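Local coordinates for protein putative decarboxylase involved in desferrioxamine biosynthesis (PDB 5O5C) that probably decarboxylates lysine with the help of pyridoxal 5'-phosphate, as a step in making the siderophore desferrioxamine, at residues T51-I62 with L95-Y106. Sequence-based numbering, arbitrary orientation.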
ATOM      1  N   THR B  51     -11.458  21.975  14.978  1.00 27.62           N
ATOM      2  CA  THR B  51     -10.796  20.885  15.664  1.00 28.53           C
ATOM      3  C   THR B  51      -9.335  21.247  15.869  1.00 26.51           C
ATOM      4  O   THR B  51      -8.887  21.250  16.979  1.00 22.41           O
ATOM      5  CB  THR B  51     -10.911  19.534  14.924  1.00 28.10           C
ATOM      6  OG1 THR B  51     -12.302  19.203  14.738  1.00 27.46           O
ATOM      7  CG2 THR B  51     -10.195  18.425  15.685  1.00 27.42           C
ATOM      8  N   VAL B  52      -8.596  21.539  14.803  1.00 26.85           N
ATOM      9  CA  VAL B  52      -7.177  21.834  14.945  1.00 25.77           C
ATOM     10  C   VAL B  52      -6.939  23.045  15.907  1.00 30.50           C
ATOM     11  O   VAL B  52      -6.021  22.957  16.754  1.00 30.64           O
ATOM     12  CB  VAL B  52      -6.469  22.004  13.590  1.00 24.89           C
ATOM     13  CG1 VAL B  52      -5.066  22.478  13.803  1.00 22.44           C
ATOM     14  CG2 VAL B  52      -6.481  20.681  12.761  1.00 22.31           C
ATOM     15  N   LYS B  53      -7.757  24.121  15.836  1.00 27.33           N
ATOM     16  CA  LYS B  53      -7.554  25.279  16.778  1.00 29.74           C
ATOM     17  C   LYS B  53      -7.735  24.922  18.256  1.00 31.57           C
ATOM     18  O   LYS B  53      -7.111  25.556  19.101  1.00 31.65           O
ATOM     19  CB  LYS B  53      -8.429  26.481  16.472  1.00 31.69           C
ATOM     20  CG  LYS B  53      -8.004  27.331  15.289  1.00 36.98           C
ATOM     21  CD  LYS B  53      -9.004  28.478  15.108  1.00 40.96           C
ATOM     22  CE  LYS B  53      -8.667  29.371  13.924  1.00 43.96           C
ATOM     23  NZ  LYS B  53      -9.912  29.963  13.344  1.00 47.89           N
ATOM     24  N   GLY B  54      -8.582  23.935  18.571  1.00 28.74           N
ATOM     25  CA  GLY B  54      -8.759  23.496  19.961  1.00 30.09           C
ATOM     26  C   GLY B  54      -7.894  22.308  20.399  1.00 30.46           C
ATOM     27  O   GLY B  54      -8.120  21.718  21.442  1.00 31.69           O
ATOM     28  N   VAL B  55      -6.882  21.973  19.617  1.00 32.87           N
ATOM     29  CA  VAL B  55      -5.844  21.052  20.059  1.00 31.16           C
ATOM     30  C   VAL B  55      -4.846  21.777  20.957  1.00 28.62           C
ATOM     31  O   VAL B  55      -4.035  22.579  20.490  1.00 33.93           O
ATOM     32  CB  VAL B  55      -5.117  20.417  18.860  1.00 29.47           C
ATOM     33  CG1 VAL B  55      -4.063  19.448  19.341  1.00 28.49           C
ATOM     34  CG2 VAL B  55      -6.130  19.709  17.972  1.00 32.49           C
ATOM     35  N   GLU B  56      -4.894  21.474  22.239  1.00 30.62           N
ATOM     36  CA  GLU B  56      -3.966  22.032  23.242  1.00 32.63           C
ATOM     37  C   GLU B  56      -2.810  21.081  23.564  1.00 29.82           C
ATOM     38  O   GLU B  56      -1.878  21.417  24.324  1.00 25.38           O
ATOM     39  CB  GLU B  56      -4.732  22.279  24.536  1.00 36.31           C
ATOM     40  CG  GLU B  56      -5.580  23.518  24.491  1.00 44.99           C
ATOM     41  CD  GLU B  56      -5.751  24.117  25.868  1.00 47.83           C
ATOM     42  OE1 GLU B  56      -6.430  23.460  26.690  1.00 55.37           O
ATOM     43  OE2 GLU B  56      -5.202  25.221  26.117  1.00 46.77           O
ATOM     44  N   LYS B  57      -2.880  19.874  23.023  1.00 26.59           N
ATOM     45  CA  LYS B  57      -1.947  18.850  23.422  1.00 30.03           C
ATOM     46  C   LYS B  57      -2.048  17.724  22.419  1.00 26.25           C
ATOM     47  O   LYS B  57      -3.036  17.630  21.728  1.00 28.09           O
ATOM     48  CB  LYS B  57      -2.164  18.386  24.888  1.00 32.46           C
ATOM     49  CG  LYS B  57      -3.595  18.178  25.329  1.00 36.79           C
ATOM     50  CD  LYS B  57      -3.662  17.621  26.743  1.00 36.77           C
ATOM     51  CE  LYS B  57      -4.975  16.926  26.998  1.00 36.67           C
ATOM     52  NZ  LYS B  57      -4.873  16.122  28.230  1.00 38.29           N
ATOM     53  N   PRO B  58      -0.984  16.935  22.294  1.00 25.56           N
ATOM     54  CA  PRO B  58      -0.869  15.931  21.251  1.00 26.89           C
ATOM     55  C   PRO B  58      -1.778  14.741  21.394  1.00 25.93           C
ATOM     56  O   PRO B  58      -2.051  14.099  20.408  1.00 26.43           O
ATOM     57  CB  PRO B  58       0.613  15.520  21.299  1.00 26.80           C
ATOM     58  CG  PRO B  58       1.103  15.932  22.630  1.00 26.82           C
ATOM     59  CD  PRO B  58       0.278  17.104  23.041  1.00 27.12           C
ATOM     60  N   PHE B  59      -2.257  14.453  22.595  1.00 27.27           N
ATOM     61  CA  PHE B  59      -3.166  13.328  22.813  1.00 25.98           C
ATOM     62  C   PHE B  59      -4.099  13.648  24.012  1.00 31.69           C
ATOM     63  O   PHE B  59      -3.855  14.591  24.768  1.00 34.81           O
ATOM     64  CB  PHE B  59      -2.293  12.104  23.050  1.00 26.49           C
ATOM     65  CG  PHE B  59      -3.032  10.827  23.209  1.00 23.81           C
ATOM     66  CD1 PHE B  59      -3.988  10.415  22.281  1.00 24.94           C
ATOM     67  CD2 PHE B  59      -2.728   9.991  24.263  1.00 24.93           C
ATOM     68  CE1 PHE B  59      -4.667   9.209  22.469  1.00 24.76           C
ATOM     69  CE2 PHE B  59      -3.402   8.797  24.451  1.00 26.73           C
ATOM     70  CZ  PHE B  59      -4.356   8.401  23.529  1.00 24.24           C
ATOM     71  N   SER B  60      -5.168  12.877  24.173  1.00 28.78           N
ATOM     72  CA  SER B  60      -6.096  13.057  25.277  1.00 28.32           C
ATOM     73  C   SER B  60      -5.778  12.202  26.498  1.00 27.83           C
ATOM     74  O   SER B  60      -6.299  12.448  27.534  1.00 28.12           O
ATOM     75  CB  SER B  60      -7.468  12.711  24.760  1.00 31.01           C
ATOM     76  OG  SER B  60      -7.464  11.362  24.276  1.00 31.42           O
ATOM     77  N   GLY B  61      -4.957  11.160  26.345  1.00 28.03           N
ATOM     78  CA  GLY B  61      -4.731  10.170  27.389  1.00 25.56           C
ATOM     79  C   GLY B  61      -5.680   8.986  27.431  1.00 24.99           C
ATOM     80  O   GLY B  61      -5.418   8.020  28.127  1.00 22.64           O
ATOM     81  N   ILE B  62      -6.784   9.036  26.700  1.00 27.56           N
ATOM     82  CA  ILE B  62      -7.796   7.993  26.816  1.00 30.78           C
ATOM     83  C   ILE B  62      -7.147   6.610  26.556  1.00 26.66           C
ATOM     84  O   ILE B  62      -6.159   6.484  25.800  1.00 31.26           O
ATOM     85  CB  ILE B  62      -9.051   8.323  25.951  1.00 34.88           C
ATOM     86  CG1 ILE B  62      -9.650   9.707  26.323  1.00 40.76           C
ATOM     87  CG2 ILE B  62     -10.135   7.260  26.033  1.00 35.52           C
ATOM     88  CD1 ILE B  62      -9.923  10.052  27.793  1.00 40.85           C
ATOM     89  N   LEU B  95     -11.589  12.164  16.175  1.00 24.59           N
ATOM     90  CA  LEU B  95     -10.860  13.424  16.307  1.00 25.98           C
ATOM     91  C   LEU B  95     -10.581  13.757  17.755  1.00 30.87           C
ATOM     92  O   LEU B  95      -9.497  14.234  18.057  1.00 33.38           O
ATOM     93  CB  LEU B  95     -11.578  14.581  15.659  1.00 26.36           C
ATOM     94  CG  LEU B  95     -11.888  14.407  14.181  1.00 23.24           C
ATOM     95  CD1 LEU B  95     -12.902  15.436  13.717  1.00 24.31           C
ATOM     96  CD2 LEU B  95     -10.700  14.362  13.262  1.00 23.65           C
ATOM     97  N   ARG B  96     -11.517  13.394  18.639  1.00 29.33           N
ATOM     98  CA  ARG B  96     -11.430  13.696  20.037  1.00 29.31           C
ATOM     99  C   ARG B  96     -10.098  13.195  20.597  1.00 25.99           C
ATOM    100  O   ARG B  96      -9.401  13.954  21.202  1.00 21.98           O
ATOM    101  CB  ARG B  96     -12.586  13.065  20.812  1.00 31.58           C
ATOM    102  CG  ARG B  96     -13.000  13.828  22.035  1.00 38.51           C
ATOM    103  CD  ARG B  96     -14.166  13.159  22.763  1.00 41.06           C
ATOM    104  NE  ARG B  96     -15.275  14.094  22.921  1.00 47.11           N
ATOM    105  CZ  ARG B  96     -16.347  13.918  23.700  1.00 45.92           C
ATOM    106  NH1 ARG B  96     -16.533  12.805  24.410  1.00 50.24           N
ATOM    107  NH2 ARG B  96     -17.250  14.874  23.739  1.00 45.83           N
ATOM    108  N   ASP B  97      -9.758  11.934  20.325  1.00 24.24           N
ATOM    109  CA  ASP B  97      -8.628  11.285  20.933  1.00 22.41           C
ATOM    110  C   ASP B  97      -7.489  10.992  19.950  1.00 23.04           C
ATOM    111  O   ASP B  97      -6.585  10.251  20.282  1.00 23.13           O
ATOM    112  CB  ASP B  97      -9.071  10.042  21.708  1.00 21.27           C
ATOM    113  CG  ASP B  97     -10.143  10.345  22.809  1.00 21.34           C
ATOM    114  OD1 ASP B  97      -9.886  11.079  23.814  1.00 20.81           O
ATOM    115  OD2 ASP B  97     -11.242   9.784  22.693  1.00 23.82           O
ATOM    116  N   ALA B  98      -7.521  11.579  18.754  1.00 24.38           N
ATOM    117  CA  ALA B  98      -6.497  11.351  17.747  1.00 25.99           C
ATOM    118  C   ALA B  98      -5.140  11.687  18.349  1.00 24.91           C
ATOM    119  O   ALA B  98      -5.024  12.528  19.232  1.00 26.55           O
ATOM    120  CB  ALA B  98      -6.714  12.236  16.520  1.00 24.77           C
ATOM    121  N   VAL B  99      -4.109  11.034  17.846  1.00 23.28           N
ATOM    122  CA  VAL B  99      -2.765  11.482  18.119  1.00 24.74           C
ATOM    123  C   VAL B  99      -2.412  12.568  17.095  1.00 23.62           C
ATOM    124  O   VAL B  99      -2.311  12.303  15.905  1.00 22.21           O
ATOM    125  CB  VAL B  99      -1.778  10.320  18.148  1.00 25.64           C
ATOM    126  CG1 VAL B  99      -0.390  10.810  18.486  1.00 27.14           C
ATOM    127  CG2 VAL B  99      -2.244   9.321  19.193  1.00 27.26           C
ATOM    128  N   TRP B 100      -2.204  13.782  17.588  1.00 23.64           N
ATOM    129  CA  TRP B 100      -1.890  14.950  16.759  1.00 24.98           C
ATOM    130  C   TRP B 100      -0.439  15.142  16.484  1.00 27.51           C
ATOM    131  O   TRP B 100       0.283  15.829  17.260  1.00 28.73           O
ATOM    132  CB  TRP B 100      -2.455  16.211  17.401  1.00 25.89           C
ATOM    133  CG  TRP B 100      -3.857  16.106  17.474  1.00 23.90           C
ATOM    134  CD1 TRP B 100      -4.581  15.691  18.525  1.00 24.86           C
ATOM    135  CD2 TRP B 100      -4.760  16.292  16.397  1.00 27.50           C
ATOM    136  NE1 TRP B 100      -5.919  15.673  18.198  1.00 25.46           N
ATOM    137  CE2 TRP B 100      -6.053  16.033  16.891  1.00 26.18           C
ATOM    138  CE3 TRP B 100      -4.615  16.732  15.073  1.00 26.08           C
ATOM    139  CZ2 TRP B 100      -7.185  16.135  16.093  1.00 27.70           C
ATOM    140  CZ3 TRP B 100      -5.701  16.837  14.314  1.00 26.21           C
ATOM    141  CH2 TRP B 100      -6.997  16.559  14.823  1.00 25.42           C
ATOM    142  N   PHE B 101       0.008  14.619  15.341  1.00 22.43           N
ATOM    143  CA  PHE B 101       1.443  14.686  15.058  1.00 22.48           C
ATOM    144  C   PHE B 101       1.950  16.101  14.823  1.00 20.75           C
ATOM    145  O   PHE B 101       3.147  16.383  15.047  1.00 24.59           O
ATOM    146  CB  PHE B 101       1.831  13.787  13.912  1.00 22.83           C
ATOM    147  CG  PHE B 101       1.332  12.379  14.042  1.00 22.69           C
ATOM    148  CD1 PHE B 101       1.583  11.639  15.183  1.00 23.81           C
ATOM    149  CD2 PHE B 101       0.615  11.778  12.990  1.00 24.91           C
ATOM    150  CE1 PHE B 101       1.146  10.346  15.282  1.00 24.85           C
ATOM    151  CE2 PHE B 101       0.160  10.477  13.105  1.00 25.00           C
ATOM    152  CZ  PHE B 101       0.416   9.770  14.259  1.00 26.59           C
ATOM    153  N   HIS B 102       1.064  17.013  14.423  1.00 20.92           N
ATOM    154  CA  HIS B 102       1.451  18.414  14.189  1.00 22.49           C
ATOM    155  C   HIS B 102       1.808  19.142  15.466  1.00 23.41           C
ATOM    156  O   HIS B 102       2.545  20.122  15.443  1.00 19.49           O
ATOM    157  CB  HIS B 102       0.409  19.204  13.403  1.00 23.82           C
ATOM    158  CG  HIS B 102      -0.841  19.501  14.166  1.00 22.74           C
ATOM    159  ND1 HIS B 102      -1.004  20.649  14.915  1.00 25.92           N
ATOM    160  CD2 HIS B 102      -1.971  18.782  14.338  1.00 23.76           C
ATOM    161  CE1 HIS B 102      -2.194  20.638  15.490  1.00 22.00           C
ATOM    162  NE2 HIS B 102      -2.812  19.526  15.142  1.00 26.98           N
ATOM    163  N   HIS B 103       1.366  18.611  16.595  1.00 25.33           N
ATOM    164  CA  HIS B 103       1.614  19.283  17.843  1.00 27.15           C
ATOM    165  C   HIS B 103       3.103  19.186  18.181  1.00 27.62           C
ATOM    166  O   HIS B 103       3.655  18.084  18.111  1.00 23.47           O
ATOM    167  CB  HIS B 103       0.797  18.670  18.948  1.00 25.45           C
ATOM    168  CG  HIS B 103       0.636  19.585  20.098  1.00 28.14           C
ATOM    169  ND1 HIS B 103       1.619  19.757  21.032  1.00 26.10           N
ATOM    170  CD2 HIS B 103      -0.315  20.507  20.374  1.00 27.55           C
ATOM    171  CE1 HIS B 103       1.248  20.689  21.889  1.00 26.73           C
ATOM    172  NE2 HIS B 103       0.077  21.160  21.507  1.00 26.03           N
ATOM    173  N   PRO B 104       3.755  20.318  18.545  1.00 27.25           N
ATOM    174  CA  PRO B 104       5.145  20.280  19.012  1.00 27.18           C
ATOM    175  C   PRO B 104       5.516  19.258  20.085  1.00 26.15           C
ATOM    176  O   PRO B 104       6.690  18.858  20.176  1.00 22.75           O
ATOM    177  CB  PRO B 104       5.376  21.706  19.570  1.00 31.06           C
ATOM    178  CG  PRO B 104       4.206  22.531  19.131  1.00 30.47           C
ATOM    179  CD  PRO B 104       3.359  21.700  18.234  1.00 31.78           C
ATOM    180  N   LYS B 105       4.564  18.834  20.909  1.00 25.01           N
ATOM    181  CA  LYS B 105       4.911  17.907  21.988  1.00 26.73           C
ATOM    182  C   LYS B 105       4.703  16.421  21.640  1.00 27.12           C
ATOM    183  O   LYS B 105       4.835  15.551  22.537  1.00 23.92           O
ATOM    184  CB  LYS B 105       4.215  18.328  23.275  1.00 26.42           C
ATOM    185  CG  LYS B 105       4.757  19.651  23.816  1.00 27.60           C
ATOM    186  CD  LYS B 105       3.842  20.239  24.897  1.00 26.69           C
ATOM    187  CE  LYS B 105       4.468  21.264  25.816  1.00 27.99           C
ATOM    188  NZ  LYS B 105       5.721  21.865  25.348  1.00 27.36           N
ATOM    189  N   TYR B 106       4.405  16.138  20.355  1.00 26.12           N
ATOM    190  CA  TYR B 106       4.485  14.804  19.799  1.00 25.74           C
ATOM    191  C   TYR B 106       5.923  14.598  19.355  1.00 29.15           C
ATOM    192  O   TYR B 106       6.328  15.094  18.307  1.00 29.22           O
ATOM    193  CB  TYR B 106       3.571  14.582  18.558  1.00 27.71           C
ATOM    194  CG  TYR B 106       3.786  13.184  18.048  1.00 25.75           C
ATOM    195  CD1 TYR B 106       3.168  12.142  18.670  1.00 26.97           C
ATOM    196  CD2 TYR B 106       4.731  12.888  17.054  1.00 30.35           C
ATOM    197  CE1 TYR B 106       3.416  10.848  18.324  1.00 28.60           C
ATOM    198  CE2 TYR B 106       4.945  11.562  16.665  1.00 29.32           C
ATOM    199  CZ  TYR B 106       4.257  10.553  17.324  1.00 27.36           C
ATOM    200  OH  TYR B 106       4.405   9.195  17.054  1.00 30.26           O
TER
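Val-55 lays both methyls against the indole of Trp-100: CG2 sits over the five-membered ring, 3.9 Å from its centroid and 14° off the normal, while CG1 reaches the CG–CD1 end. Ala-98 CB approaches the opposite face near the rim. At the far end of the six-membered ring, Thr-51 offers a methyl rather than its hydroxyl, CG2 lying 3.8 Å from Trp-100 CH2; with CG2 anti to the backbone N, OG1 is turned back beside that N, where it hydrogen-bonds to Leu-47 O in the same helix. A second CH-pi contact sets Pro-58 CD over one face of the His-103 imidazole, 3.9 Å from the ring centroid. The proline lies against the turn His-103 to Tyr-106, its CB 4.1 Å from Tyr-106 CB.

A single backbone hydrogen bond ties the two segments here: Trp-100 N donates to Pro-58 O at 2.8 Å, nearly straight (170°) and in the carbonyl plane. His-103 is held by its own turn: Lys-105 N donates to ND1 at 3.1 Å, close to the ring plane, which pins the imidazole's rotation. Beyond Pro-58, the edge of Phe-59 meets the carbonyl oxygen of Asp-97, with CE1 3.1 Å from that O, and its ring stacks with Phe-462.

Further out, Lys-105 salt-bridges Asp-493 and Asp-496, and His-102 packs on Phe-29 of the second subunit. The contact thus joins the last turn of helix 34-53 and the loop after it to the loop between helices 83-95 and 116-128, beside the dimer interface. That second loop runs on to Tyr-106, whose side chain is about 12 Å from the bound pyridoxal-5'-phosphate, so this is packing near the cofactor, not part of its site. Because ND1 accepts the Lys-105 N-H, it probably carries no proton, consistent with a neutral His-103 protonated at NE2.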